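Local coordinates for protein pyruvate kinase (Pseudomonas aeruginosa, PDB 6QXL) that probably catalyses the last step of glycolysis, the transfer of a phosphate from phosphoenolpyruvate to ADP to give pyruvate and ATP, at residues A[278-283]-A[308-313]. Residues are numbered along the deposited sequence; the frame is centred on the assembly and turned at random.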
loop_
_atom_site.group_PDB
_atom_site.type_symbol
_atom_site.label_atom_id
_atom_site.label_comp_id
_atom_site.label_asym_id
_atom_site.label_seq_id
_atom_site.Cartn_x
_atom_site.Cartn_y
_atom_site.Cartn_z
ATOM N N VAL A 278 7.981 18.417 18.826
ATOM C CA VAL A 278 8.528 19.323 17.815
ATOM C C VAL A 278 7.718 20.595 17.661
ATOM O O VAL A 278 6.497 20.548 17.601
ATOM C CB VAL A 278 8.727 18.595 16.460
ATOM C CG1 VAL A 278 7.428 18.019 15.926
ATOM C CG2 VAL A 278 9.346 19.524 15.431
ATOM N N ILE A 279 8.426 21.714 17.585
ATOM C CA ILE A 279 7.855 23.048 17.395
ATOM C C ILE A 279 8.269 23.610 16.023
ATOM O O ILE A 279 9.428 23.521 15.635
ATOM C CB ILE A 279 8.411 24.014 18.454
ATOM C CG1 ILE A 279 8.133 23.520 19.878
ATOM C CG2 ILE A 279 7.840 25.414 18.278
ATOM C CD1 ILE A 279 9.057 24.174 20.894
ATOM N N THR A 280 7.326 24.208 15.306
ATOM C CA THR A 280 7.622 24.928 14.058
ATOM C C THR A 280 7.581 26.427 14.346
ATOM O O THR A 280 6.650 26.899 14.991
ATOM C CB THR A 280 6.605 24.578 12.963
ATOM O OG1 THR A 280 6.634 23.171 12.721
ATOM C CG2 THR A 280 6.931 25.277 11.659
ATOM N N ALA A 281 8.581 27.171 13.872
ATOM C CA ALA A 281 8.740 28.579 14.275
ATOM C C ALA A 281 9.152 29.531 13.163
ATOM O O ALA A 281 9.643 29.115 12.117
ATOM C CB ALA A 281 9.753 28.686 15.405
ATOM N N THR A 282 8.957 30.821 13.449
ATOM C CA THR A 282 9.534 31.955 12.743
ATOM C C THR A 282 8.756 32.459 11.524
ATOM O O THR A 282 8.677 31.802 10.493
ATOM C CB THR A 282 11.013 31.700 12.424
ATOM O OG1 THR A 282 11.689 31.336 13.631
ATOM C CG2 THR A 282 11.663 32.932 11.871
ATOM N N GLN A 283 8.193 33.656 11.674
ATOM C CA GLN A 283 7.488 34.375 10.628
ATOM C C GLN A 283 6.235 33.682 10.158
ATOM O O GLN A 283 5.778 33.922 9.044
ATOM C CB GLN A 283 8.394 34.684 9.430
ATOM C CG GLN A 283 9.710 35.374 9.777
ATOM C CD GLN A 283 10.353 36.022 8.546
ATOM O OE1 GLN A 283 10.907 35.347 7.687
ATOM N NE2 GLN A 283 10.219 37.349 8.442
ATOM N N ASP A 308 1.645 18.630 8.592
ATOM C CA ASP A 308 2.922 17.932 8.806
ATOM C C ASP A 308 2.969 17.230 10.183
ATOM O O ASP A 308 3.900 16.473 10.453
ATOM C CB ASP A 308 4.125 18.881 8.716
ATOM C CG ASP A 308 4.251 19.623 7.371
ATOM O OD1 ASP A 308 3.907 19.025 6.317
ATOM O OD2 ASP A 308 4.690 20.816 7.364
ATOM N N TYR A 309 1.987 17.515 11.049
ATOM C CA TYR A 309 1.883 16.938 12.392
ATOM C C TYR A 309 2.932 17.476 13.374
ATOM O O TYR A 309 3.489 16.746 14.189
ATOM C CB TYR A 309 1.827 15.379 12.387
ATOM C CG TYR A 309 0.632 14.901 13.154
ATOM C CD1 TYR A 309 -0.651 14.985 12.581
ATOM C CD2 TYR A 309 0.745 14.449 14.472
ATOM C CE1 TYR A 309 -1.772 14.588 13.286
ATOM C CE2 TYR A 309 -0.381 14.045 15.182
ATOM C CZ TYR A 309 -1.632 14.124 14.586
ATOM O OH TYR A 309 -2.749 13.749 15.283
ATOM N N THR A 310 3.158 18.777 13.309
ATOM C CA THR A 310 3.917 19.476 14.328
ATOM C C THR A 310 3.136 19.437 15.640
ATOM O O THR A 310 1.901 19.394 15.643
ATOM C CB THR A 310 4.190 20.944 13.891
ATOM O OG1 THR A 310 5.278 21.491 14.648
ATOM C CG2 THR A 310 2.973 21.828 14.027
ATOM N N ASP A 311 3.853 19.463 16.751
ATOM C CA ASP A 311 3.202 19.547 18.049
ATOM C C ASP A 311 2.711 20.960 18.304
ATOM O O ASP A 311 1.617 21.163 18.825
ATOM C CB ASP A 311 4.119 19.177 19.196
ATOM C CG ASP A 311 4.282 17.690 19.363
ATOM O OD1 ASP A 311 5.058 17.020 18.620
ATOM O OD2 ASP A 311 3.664 17.219 20.363
ATOM N N ALA A 312 3.547 21.934 17.960
ATOM C CA ALA A 312 3.228 23.314 18.237
ATOM C C ALA A 312 3.724 24.224 17.138
ATOM O O ALA A 312 4.672 23.912 16.428
ATOM C CB ALA A 312 3.827 23.738 19.567
ATOM N N VAL A 313 3.079 25.377 17.068
ATOM C CA VAL A 313 3.469 26.468 16.203
ATOM C C VAL A 313 3.780 27.648 17.105
ATOM O O VAL A 313 3.200 27.775 18.178
ATOM C CB VAL A 313 2.354 26.808 15.213
ATOM C CG1 VAL A 313 2.266 25.722 14.156
ATOM C CG2 VAL A 313 1.017 26.948 15.902
#
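Ile279 and Thr280 run parallel to Ala312 and Val313, pairing the seventh and eighth strands of the pyruvate kinase TIM barrel, with Thr280 N hydrogen-bonded almost straight to Ala312 O (2.9 Å, 172° at the hydrogen). Helix 296-307 makes the beta-alpha-beta crossover between them and ends in a Schellman motif at Tyr309, from which the chain turns into strand 312-315. At the start of the pairing Val278 O accepts two consecutive amides, Asp311 N at 3.0 Å and Ala312 N at 3.3 Å, the second lying in its carbonyl plane. Asp311 in turn reaches back to the same residue: its OD1 receives Val278 N at 3.2 Å, the donor standing well above the carboxylate plane, while OD2 forms a salt bridge with Arg395 and accepts the amide of Arg419. Val278 CG1 lies 3.7 Å from Asp311 OD1, and the two side chains cross at about a right angle. On one face of the sheet Ile279 CG1 meets Ala312 CB at 4.3 Å. The other face carries Thr280, which also touches Gln264 and Ile268 of helix 260-273, and Val313, which packs on helix 325-340. Thr310 has OG1 anti to its backbone N (chi1 -161°), and this buried hydroxyl shares a hydrogen bond of 2.9 Å with Thr280 OG1.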